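Local coordinates for nitrogenase iron-molybdenum cofactor biosynthesis protein NifB (Methanothermobacter thermautotrophicus, PDB 7JMA), which probably catalyses radical SAM-dependent carbide insertion as two [4Fe-4S] clusters are coupled into the [8Fe-9S-C] precursor of the nitrogenase cofactor, at residues Phe156-Lys160 with Asp161-His165; Ser195-Pro199 with Gly200-Glu204; Val207-Ala210 with Arg211-Lys215. One frame throughout, in Å; residues are numbered along the deposited sequence.

Interaction 1. Residues Phe156-Lys160 with Asp161-His165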
ATOM      1  N   PHE A 156      -3.165   5.995  15.607  1.00 30.57           N
ATOM      2  CA  PHE A 156      -2.497   4.931  16.343  1.00 26.90           C
ATOM      3  C   PHE A 156      -2.113   3.803  15.394  1.00 32.85           C
ATOM      4  O   PHE A 156      -2.579   3.713  14.252  1.00 27.10           O
ATOM      5  CB  PHE A 156      -3.362   4.414  17.516  1.00 27.83           C
ATOM      6  CG  PHE A 156      -4.628   3.704  17.102  1.00 29.53           C
ATOM      7  CD1 PHE A 156      -5.829   4.391  17.051  1.00 32.04           C
ATOM      8  CD2 PHE A 156      -4.620   2.338  16.794  1.00 31.77           C
ATOM      9  CE1 PHE A 156      -7.012   3.745  16.704  1.00 38.16           C
ATOM     10  CE2 PHE A 156      -5.794   1.694  16.427  1.00 35.02           C
ATOM     11  CZ  PHE A 156      -6.992   2.406  16.390  1.00 31.67           C
ATOM     12  N   VAL A 157      -1.257   2.929  15.906  1.00 25.04           N
ATOM     13  CA  VAL A 157      -0.712   1.798  15.176  1.00 24.63           C
ATOM     14  C   VAL A 157      -0.663   0.619  16.131  1.00 27.57           C
ATOM     15  O   VAL A 157      -0.349   0.785  17.314  1.00 34.29           O
ATOM     16  CB  VAL A 157       0.680   2.161  14.619  1.00 34.07           C
ATOM     17  CG1 VAL A 157       1.535   0.951  14.422  1.00 37.65           C
ATOM     18  CG2 VAL A 157       0.519   2.992  13.336  1.00 26.69           C
ATOM     19  N   VAL A 158      -1.036  -0.561  15.643  1.00 24.88           N
ATOM     20  CA  VAL A 158      -1.013  -1.777  16.447  1.00 24.88           C
ATOM     21  C   VAL A 158       0.060  -2.670  15.857  1.00 24.35           C
ATOM     22  O   VAL A 158      -0.053  -3.105  14.708  1.00 26.11           O
ATOM     23  CB  VAL A 158      -2.372  -2.490  16.453  1.00 28.81           C
ATOM     24  CG1 VAL A 158      -2.315  -3.714  17.378  1.00 30.79           C
ATOM     25  CG2 VAL A 158      -3.447  -1.506  16.909  1.00 31.20           C
ATOM     26  N   TYR A 159       1.105  -2.934  16.637  1.00 27.31           N
ATOM     27  CA  TYR A 159       2.255  -3.684  16.135  1.00 29.23           C
ATOM     28  C   TYR A 159       2.742  -4.601  17.240  1.00 27.43           C
ATOM     29  O   TYR A 159       3.024  -4.136  18.348  1.00 31.25           O
ATOM     30  CB  TYR A 159       3.364  -2.731  15.672  1.00 28.65           C
ATOM     31  CG  TYR A 159       4.558  -3.451  15.072  1.00 28.04           C
ATOM     32  CD1 TYR A 159       5.831  -3.288  15.605  1.00 33.46           C
ATOM     33  CD2 TYR A 159       4.407  -4.291  13.987  1.00 26.89           C
ATOM     34  CE1 TYR A 159       6.929  -3.953  15.066  1.00 33.45           C
ATOM     35  CE2 TYR A 159       5.500  -4.956  13.429  1.00 32.15           C
ATOM     36  CZ  TYR A 159       6.757  -4.787  13.988  1.00 33.11           C
ATOM     37  OH  TYR A 159       7.841  -5.455  13.453  1.00 36.62           O
ATOM     38  N   LYS A 160       2.809  -5.899  16.944  1.00 28.72           N
ATOM     39  CA  LYS A 160       3.163  -6.912  17.931  1.00 31.53           C
ATOM     40  C   LYS A 160       2.336  -6.725  19.204  1.00 38.23           C
ATOM     41  O   LYS A 160       2.851  -6.735  20.321  1.00 39.88           O
ATOM     42  CB  LYS A 160       4.665  -6.889  18.205  1.00 38.31           C
ATOM     43  CG  LYS A 160       5.454  -6.920  16.904  1.00 38.30           C
ATOM     44  CD  LYS A 160       6.701  -7.762  17.018  1.00 42.32           C
ATOM     45  CE  LYS A 160       7.307  -8.086  15.650  1.00 39.84           C
ATOM     46  NZ  LYS A 160       8.748  -8.430  15.829  1.00 44.87           N
ATOM     47  N   ASP A 161       1.036  -6.511  19.011  1.00 41.73           N
ATOM     48  CA  ASP A 161       0.062  -6.417  20.101  1.00 48.76           C
ATOM     49  C   ASP A 161       0.407  -5.314  21.105  1.00 51.70           C
ATOM     50  O   ASP A 161       0.056  -5.397  22.286  1.00 59.33           O
ATOM     51  CB  ASP A 161      -0.093  -7.764  20.810  1.00 70.08           C
ATOM     52  CG  ASP A 161      -0.668  -8.828  19.898  1.00 85.15           C
ATOM     53  OD1 ASP A 161      -1.610  -8.512  19.137  1.00 88.77           O
ATOM     54  OD2 ASP A 161      -0.175  -9.974  19.934  1.00 94.13           O
ATOM     55  N   LYS A 162       1.093  -4.275  20.650  1.00 39.92           N
ATOM     56  CA  LYS A 162       1.221  -3.036  21.396  1.00 37.39           C
ATOM     57  C   LYS A 162       0.551  -1.929  20.592  1.00 34.58           C
ATOM     58  O   LYS A 162       0.654  -1.899  19.365  1.00 32.14           O
ATOM     59  CB  LYS A 162       2.688  -2.678  21.660  1.00 48.01           C
ATOM     60  CG  LYS A 162       2.883  -1.271  22.219  1.00 57.64           C
ATOM     61  CD  LYS A 162       3.684  -1.262  23.509  1.00 66.59           C
ATOM     62  CE  LYS A 162       4.016   0.165  23.934  1.00 70.53           C
ATOM     63  NZ  LYS A 162       2.832   0.879  24.502  1.00 73.27           N
ATOM     64  N   VAL A 163      -0.142  -1.026  21.274  1.00 35.06           N
ATOM     65  CA  VAL A 163      -0.769   0.120  20.620  1.00 26.52           C
ATOM     66  C   VAL A 163       0.156   1.318  20.787  1.00 30.30           C
ATOM     67  O   VAL A 163       0.452   1.722  21.912  1.00 36.15           O
ATOM     68  CB  VAL A 163      -2.159   0.414  21.217  1.00 34.54           C
ATOM     69  CG1 VAL A 163      -2.811   1.591  20.486  1.00 32.01           C
ATOM     70  CG2 VAL A 163      -3.041  -0.826  21.136  1.00 38.13           C
ATOM     71  N   TYR A 164       0.613   1.885  19.681  1.00 32.65           N
ATOM     72  CA  TYR A 164       1.398   3.109  19.706  1.00 28.05           C
ATOM     73  C   TYR A 164       0.515   4.275  19.306  1.00 29.46           C
ATOM     74  O   TYR A 164      -0.333   4.136  18.426  1.00 30.66           O
ATOM     75  CB  TYR A 164       2.573   3.025  18.735  1.00 26.23           C
ATOM     76  CG  TYR A 164       3.547   1.921  19.042  1.00 35.87           C
ATOM     77  CD1 TYR A 164       3.322   0.629  18.598  1.00 33.40           C
ATOM     78  CD2 TYR A 164       4.700   2.174  19.772  1.00 40.80           C
ATOM     79  CE1 TYR A 164       4.218  -0.383  18.866  1.00 35.12           C
ATOM     80  CE2 TYR A 164       5.601   1.170  20.045  1.00 45.78           C
ATOM     81  CZ  TYR A 164       5.358  -0.104  19.587  1.00 48.78           C
ATOM     82  OH  TYR A 164       6.255  -1.105  19.866  1.00 55.93           O
ATOM     83  N   HIS A 165       0.729   5.428  19.933  1.00 31.09           N
ATOM     84  CA  HIS A 165      -0.047   6.620  19.631  1.00 30.87           C
ATOM     85  C   HIS A 165       0.836   7.725  19.085  1.00 36.28           C
ATOM     86  O   HIS A 165       2.034   7.789  19.377  1.00 41.99           O
ATOM     87  CB  HIS A 165      -0.751   7.182  20.859  1.00 37.98           C
ATOM     88  CG  HIS A 165      -1.693   6.230  21.499  1.00 52.33           C
ATOM     89  ND1 HIS A 165      -3.042   6.223  21.214  1.00 56.67           N
ATOM     90  CD2 HIS A 165      -1.488   5.248  22.406  1.00 55.78           C
ATOM     91  CE1 HIS A 165      -3.630   5.282  21.930  1.00 55.86           C
ATOM     92  NE2 HIS A 165      -2.710   4.676  22.658  1.00 55.90           N
TER
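The carbonyl oxygen V157 O is approached by three groups of the returning strand. Y164 N donates a nearly straight bond to it (2.8 Å, N-H...O 167°), the CA of V163 makes a CA-H...O contact, and the Y164 ring turns its edge to it. With V157 N bonded back to Y164 O, this is a hydrogen-bonded antiparallel pair; Y159 and K162 form the next, through Y159 N to K162 O and K162 N to Y159 O, both 3.0 Å. The second approaches its acceptor off-axis: K162 N stands above the Y159 carbonyl plane, not on a lone pair. A type I' turn runs from Y159 to K162, with K160 and D161 at its corners, both at positive phi. The result is a tight beta hairpin with a two-residue turn.

V157, Y159, K162 and Y164 share one face. The Y164 ring, with CG beside the backbone N (chi1 -61°), leans across to the opposite strand, and its CE1 lies 4.1 Å from Y159 CB. K162 lays its CG 3.7 Å above one face of the Y164 ring, offset toward the rim, while K160 CG covers the Y159 ring over its centre. Helix 166-186 lies under this face, meeting V157, Y159 and Y164, and Y159 OH is bonded to D125. On the other face F156 CB meets V163 CG1 and H165 ND1, both at 4.1 Å, and V158 CG2 meets V163 CG2 at 4.3 Å. F156 and V158 also bond through their backbones to H41 and N39, beside the cluster ligands C38 and C42.

Chemically the hairpin is two-sided: backbone bonds fix the register, the tyrosine rings pack against helix 166-186 with lysine methylenes on them, and the face of F156, V158, V163 and H165 makes looser contacts and is largely exposed.

Interaction 2. Residues Ser195-Pro199 with Gly200-Glu204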
ATOM      1  N   SER A 195       0.875   7.852  -2.419  1.00 30.38           N
ATOM      2  CA  SER A 195       0.928   8.952  -1.467  1.00 32.89           C
ATOM      3  C   SER A 195      -0.309   9.814  -1.646  1.00 31.20           C
ATOM      4  O   SER A 195      -0.611  10.248  -2.762  1.00 32.69           O
ATOM      5  CB  SER A 195       2.199   9.784  -1.658  1.00 37.17           C
ATOM      6  OG  SER A 195       3.350   8.955  -1.551  1.00 36.61           O
ATOM      7  N   VAL A 196      -1.033  10.049  -0.550  1.00 31.99           N
ATOM      8  CA  VAL A 196      -2.210  10.913  -0.585  1.00 34.51           C
ATOM      9  C   VAL A 196      -1.773  12.365  -0.447  1.00 34.66           C
ATOM     10  O   VAL A 196      -1.079  12.739   0.509  1.00 36.70           O
ATOM     11  CB  VAL A 196      -3.204  10.527   0.521  1.00 34.93           C
ATOM     12  CG1 VAL A 196      -4.428  11.465   0.501  1.00 37.15           C
ATOM     13  CG2 VAL A 196      -3.621   9.060   0.368  1.00 39.44           C
ATOM     14  N   LEU A 197      -2.189  13.193  -1.397  1.00 37.19           N
ATOM     15  CA  LEU A 197      -1.854  14.610  -1.373  1.00 36.23           C
ATOM     16  C   LEU A 197      -2.841  15.320  -0.454  1.00 39.49           C
ATOM     17  O   LEU A 197      -4.032  15.400  -0.758  1.00 37.68           O
ATOM     18  CB  LEU A 197      -1.893  15.175  -2.787  1.00 37.94           C
ATOM     19  CG  LEU A 197      -1.645  16.669  -2.925  1.00 48.02           C
ATOM     20  CD1 LEU A 197      -0.310  17.015  -2.307  1.00 53.21           C
ATOM     21  CD2 LEU A 197      -1.681  17.048  -4.392  1.00 50.42           C
ATOM     22  N   ILE A 198      -2.353  15.815   0.679  1.00 43.30           N
ATOM     23  CA  ILE A 198      -3.196  16.492   1.661  1.00 44.01           C
ATOM     24  C   ILE A 198      -2.830  17.967   1.644  1.00 48.25           C
ATOM     25  O   ILE A 198      -1.797  18.357   2.210  1.00 49.16           O
ATOM     26  CB  ILE A 198      -3.032  15.901   3.071  1.00 36.50           C
ATOM     27  CG1 ILE A 198      -3.324  14.401   3.082  1.00 39.32           C
ATOM     28  CG2 ILE A 198      -3.976  16.617   4.052  1.00 46.17           C
ATOM     29  CD1 ILE A 198      -2.612  13.648   4.193  1.00 36.89           C
ATOM     30  N   PRO A 199      -3.638  18.813   1.013  1.00 47.66           N
ATOM     31  CA  PRO A 199      -3.293  20.236   0.919  1.00 55.18           C
ATOM     32  C   PRO A 199      -3.131  20.845   2.302  1.00 51.42           C
ATOM     33  O   PRO A 199      -3.954  20.630   3.195  1.00 55.16           O
ATOM     34  CB  PRO A 199      -4.482  20.838   0.164  1.00 60.03           C
ATOM     35  CG  PRO A 199      -5.076  19.687  -0.569  1.00 59.34           C
ATOM     36  CD  PRO A 199      -4.894  18.501   0.317  1.00 50.18           C
ATOM     37  N   GLY A 200      -2.044  21.587   2.482  1.00 53.15           N
ATOM     38  CA  GLY A 200      -1.774  22.224   3.751  1.00 59.19           C
ATOM     39  C   GLY A 200      -1.166  21.326   4.798  1.00 58.50           C
ATOM     40  O   GLY A 200      -0.982  21.767   5.937  1.00 62.64           O
ATOM     41  N   LEU A 201      -0.855  20.074   4.459  1.00 47.32           N
ATOM     42  CA  LEU A 201      -0.247  19.166   5.420  1.00 44.05           C
ATOM     43  C   LEU A 201       1.015  18.536   4.846  1.00 47.33           C
ATOM     44  O   LEU A 201       2.089  18.647   5.445  1.00 54.59           O
ATOM     45  CB  LEU A 201      -1.240  18.078   5.841  1.00 44.51           C
ATOM     46  CG  LEU A 201      -0.804  17.162   6.984  1.00 50.77           C
ATOM     47  CD1 LEU A 201      -0.347  17.987   8.178  1.00 55.69           C
ATOM     48  CD2 LEU A 201      -1.956  16.253   7.392  1.00 52.23           C
ATOM     49  N   ASN A 202       0.903  17.864   3.698  1.00 50.79           N
ATOM     50  CA  ASN A 202       2.069  17.245   3.080  1.00 47.00           C
ATOM     51  C   ASN A 202       2.282  17.676   1.632  1.00 51.24           C
ATOM     52  O   ASN A 202       3.077  17.047   0.929  1.00 49.68           O
ATOM     53  CB  ASN A 202       1.979  15.709   3.172  1.00 42.68           C
ATOM     54  CG  ASN A 202       0.887  15.115   2.279  1.00 43.27           C
ATOM     55  OD1 ASN A 202       0.134  15.835   1.615  1.00 45.23           O
ATOM     56  ND2 ASN A 202       0.797  13.790   2.270  1.00 37.53           N
ATOM     57  N   ASP A 203       1.618  18.745   1.177  1.00 57.75           N
ATOM     58  CA  ASP A 203       1.649  19.091  -0.244  1.00 63.51           C
ATOM     59  C   ASP A 203       3.058  19.422  -0.724  1.00 59.46           C
ATOM     60  O   ASP A 203       3.443  19.044  -1.837  1.00 60.12           O
ATOM     61  CB  ASP A 203       0.708  20.261  -0.527  1.00 73.06           C
ATOM     62  CG  ASP A 203       0.668  21.268   0.603  1.00 82.08           C
ATOM     63  OD1 ASP A 203       1.709  21.487   1.257  1.00 88.09           O
ATOM     64  OD2 ASP A 203      -0.410  21.849   0.829  1.00 88.70           O
ATOM     65  N   GLU A 204       3.833  20.136   0.084  1.00 51.80           N
ATOM     66  CA  GLU A 204       5.212  20.462  -0.255  1.00 53.80           C
ATOM     67  C   GLU A 204       6.185  19.380   0.184  1.00 54.07           C
ATOM     68  O   GLU A 204       7.395  19.513  -0.039  1.00 57.04           O
ATOM     69  CB  GLU A 204       5.607  21.797   0.372  1.00 60.80           C
ATOM     70  CG  GLU A 204       4.798  22.976  -0.137  1.00 71.96           C
ATOM     71  CD  GLU A 204       4.921  24.188   0.760  1.00 87.10           C
ATOM     72  OE1 GLU A 204       5.999  24.371   1.365  1.00 94.23           O
ATOM     73  OE2 GLU A 204       3.942  24.958   0.862  1.00 95.77           O
TER
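N202 sets its side chain roughly perpendicular to that of I198 and uses both ends of its amide on the backbone at the strand's end. ND2 donates to V196 O in a nearly straight bond (2.8 Å, N-H...O 170°) lying in the amide plane, and OD1 accepts from I198 N at 2.7 Å. The first torsion, chi1 70°, tucks CG between the backbone N and the carbonyl carbon of N202 and so turns the amide back over the strand. ND2 has a second acceptor in N143 O, on the loop after strand 137-141.

I198 and L201 run alongside each other in one direction, with I198 CG2 3.6 Å from L201 CB. I198 O accepts from two donors, L201 N at 3.0 Å and N202 N at 3.1 Å. The first bond closes a turn whose P199 and G200 angles are those of type II, and the positive phi of G200 suits glycine. L197 passes crosswise to D203, its CD1 3.5 Å from D203 CA, and also packs on I243 and V246 of helix 240-251.

The turn follows strand 190-197 at the C-terminal edge of the parallel sheet, the side that carries the active site in radical SAM enzymes. I198 packs on F44, its side chain about 7 Å from that of the cluster ligand C42. One buried amide thus satisfies the V196 C=O and the I198 N-H just past the strand and fixes the loop's departure.

Interaction 3. Residues Val207-Ala210 with Arg211-Lys215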
ATOM      1  N   VAL A 207       7.702  15.547  -2.544  1.00 43.59           N
ATOM      2  CA  VAL A 207       8.976  15.273  -3.210  1.00 47.33           C
ATOM      3  C   VAL A 207       9.985  14.679  -2.227  1.00 48.12           C
ATOM      4  O   VAL A 207      10.868  13.906  -2.623  1.00 43.50           O
ATOM      5  CB  VAL A 207       9.531  16.535  -3.899  1.00 55.30           C
ATOM      6  CG1 VAL A 207       8.806  16.788  -5.212  1.00 57.85           C
ATOM      7  CG2 VAL A 207       9.412  17.738  -2.990  1.00 53.84           C
ATOM      8  N   ASP A 208       9.880  15.022  -0.938  1.00 43.32           N
ATOM      9  CA  ASP A 208      10.711  14.364   0.068  1.00 44.96           C
ATOM     10  C   ASP A 208      10.378  12.883   0.158  1.00 41.45           C
ATOM     11  O   ASP A 208      11.279  12.038   0.248  1.00 40.52           O
ATOM     12  CB  ASP A 208      10.531  15.020   1.439  1.00 48.94           C
ATOM     13  CG  ASP A 208      10.828  16.501   1.424  1.00 59.48           C
ATOM     14  OD1 ASP A 208      11.871  16.889   0.860  1.00 64.26           O
ATOM     15  OD2 ASP A 208      10.017  17.271   1.984  1.00 62.58           O
ATOM     16  N   ILE A 209       9.082  12.550   0.153  1.00 36.80           N
ATOM     17  CA  ILE A 209       8.683  11.146   0.097  1.00 33.31           C
ATOM     18  C   ILE A 209       9.334  10.470  -1.100  1.00 35.59           C
ATOM     19  O   ILE A 209       9.950   9.405  -0.980  1.00 33.26           O
ATOM     20  CB  ILE A 209       7.151  11.015   0.035  1.00 31.97           C
ATOM     21  CG1 ILE A 209       6.498  11.634   1.272  1.00 33.52           C
ATOM     22  CG2 ILE A 209       6.744   9.537  -0.059  1.00 32.09           C
ATOM     23  CD1 ILE A 209       4.997  11.662   1.169  1.00 34.81           C
ATOM     24  N   ALA A 210       9.203  11.089  -2.275  1.00 34.64           N
ATOM     25  CA  ALA A 210       9.706  10.478  -3.500  1.00 35.81           C
ATOM     26  C   ALA A 210      11.202  10.221  -3.412  1.00 37.33           C
ATOM     27  O   ALA A 210      11.675   9.145  -3.792  1.00 37.53           O
ATOM     28  CB  ALA A 210       9.378  11.367  -4.700  1.00 36.32           C
ATOM     29  N   ARG A 211      11.968  11.196  -2.913  1.00 37.24           N
ATOM     30  CA  ARG A 211      13.407  10.986  -2.776  1.00 38.21           C
ATOM     31  C   ARG A 211      13.699   9.816  -1.844  1.00 38.23           C
ATOM     32  O   ARG A 211      14.556   8.976  -2.142  1.00 41.44           O
ATOM     33  CB  ARG A 211      14.084  12.260  -2.271  1.00 45.40           C
ATOM     34  CG  ARG A 211      14.152  13.374  -3.290  1.00 54.81           C
ATOM     35  CD  ARG A 211      14.928  14.561  -2.744  1.00 62.78           C
ATOM     36  NE  ARG A 211      14.496  15.810  -3.360  1.00 73.83           N
ATOM     37  CZ  ARG A 211      14.970  16.277  -4.512  1.00 84.04           C
ATOM     38  NH1 ARG A 211      15.902  15.602  -5.175  1.00 81.14           N
ATOM     39  NH2 ARG A 211      14.516  17.424  -4.998  1.00 91.48           N
ATOM     40  N   GLU A 212      12.966   9.725  -0.723  1.00 36.92           N
ATOM     41  CA  GLU A 212      13.236   8.674   0.252  1.00 34.61           C
ATOM     42  C   GLU A 212      12.873   7.297  -0.292  1.00 35.08           C
ATOM     43  O   GLU A 212      13.632   6.334  -0.126  1.00 34.62           O
ATOM     44  CB  GLU A 212      12.467   8.936   1.548  1.00 37.16           C
ATOM     45  CG  GLU A 212      12.882   8.022   2.680  1.00 41.58           C
ATOM     46  CD  GLU A 212      14.378   8.086   2.974  1.00 54.19           C
ATOM     47  OE1 GLU A 212      14.976   7.017   3.239  1.00 52.67           O
ATOM     48  OE2 GLU A 212      14.948   9.201   2.943  1.00 59.94           O
ATOM     49  N   VAL A 213      11.700   7.166  -0.915  1.00 29.87           N
ATOM     50  CA  VAL A 213      11.312   5.829  -1.354  1.00 29.53           C
ATOM     51  C   VAL A 213      12.125   5.418  -2.576  1.00 29.69           C
ATOM     52  O   VAL A 213      12.365   4.229  -2.788  1.00 28.90           O
ATOM     53  CB  VAL A 213       9.794   5.720  -1.610  1.00 31.82           C
ATOM     54  CG1 VAL A 213       8.994   6.057  -0.322  1.00 28.10           C
ATOM     55  CG2 VAL A 213       9.344   6.584  -2.804  1.00 28.36           C
ATOM     56  N   LYS A 214      12.571   6.380  -3.384  1.00 31.19           N
ATOM     57  CA  LYS A 214      13.464   6.041  -4.492  1.00 32.26           C
ATOM     58  C   LYS A 214      14.776   5.476  -3.965  1.00 38.18           C
ATOM     59  O   LYS A 214      15.305   4.493  -4.505  1.00 34.79           O
ATOM     60  CB  LYS A 214      13.718   7.270  -5.359  1.00 35.65           C
ATOM     61  CG  LYS A 214      14.760   7.041  -6.444  1.00 40.65           C
ATOM     62  CD  LYS A 214      14.156   7.155  -7.826  1.00 55.18           C
ATOM     63  CE  LYS A 214      15.174   6.795  -8.906  1.00 59.01           C
ATOM     64  NZ  LYS A 214      15.232   5.316  -9.107  1.00 57.14           N
ATOM     65  N   LYS A 215      15.303   6.076  -2.890  1.00 36.59           N
ATOM     66  CA  LYS A 215      16.530   5.581  -2.266  1.00 37.47           C
ATOM     67  C   LYS A 215      16.363   4.155  -1.745  1.00 39.71           C
ATOM     68  O   LYS A 215      17.338   3.391  -1.714  1.00 40.68           O
ATOM     69  CB  LYS A 215      16.940   6.516  -1.125  1.00 42.32           C
ATOM     70  CG  LYS A 215      18.292   6.218  -0.499  1.00 57.74           C
ATOM     71  CD  LYS A 215      18.547   7.094   0.727  1.00 67.80           C
ATOM     72  CE  LYS A 215      18.037   8.516   0.522  1.00 74.77           C
ATOM     73  NZ  LYS A 215      18.605   9.465   1.523  1.00 83.88           N
TER
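V213 packs alongside I209 one helical turn earlier, its CG1 4.2 Å from I209 CG2, and the two side chains share one direction. Both its branches press on I209 O: CG1 comes within 3.5 Å of that oxygen and CG2 within 3.4 Å, CG2 being seated between the backbone N and carbonyl carbon of V213. The same oxygen accepts from V213 N at 2.8 Å (N-H...O 168°). Equivalent i to i+4 bonds join R211 to V207, E212 to D208 and K214 to A210. Helix 206-216 is the crossover of the beta-alpha-beta unit between strands 190-197 and 220-225. I209 and V213 form its sheet-facing stripe, packing on S195 and V193, and V213 also reaches L178 and I181 of helix 166-186. An alanine here lacks both branches and is likely to open a gap beside I209, L178 and I181. A210 faces V250 of helix 240-251. R211, exposed, runs its extended chain past V207 O, with CG 3.4 Å from that oxygen; its NE stays 5.1 Å from D208 OD1, whose companion oxygen OD2 bonds to H205. E212 is paired with R216 by a salt bridge.

How the interactions relate
From the N terminus the three contacts follow in series, none nested in or crossing another. Interaction 1 closes the hairpin of strands 154-159 and 162-165 in the antiparallel sheet, from which the chain passes directly into helix 166-186 and on to strand 190-197 of the parallel sheet. Interaction 2 closes the turn after that strand; interaction 3 closes no loop but joins successive turns of helix 206-216, packed on the same sheet. Interactions 2 and 3 touch, S195 OG lying 3.8 Å from I209 CG2. Interaction 1 is remote, its centre about 25 Å from the centre of either other contact, yet helix 166-186 connects it to interaction 3: A169 and V172 meet the hairpin, L178 and I181 meet V213.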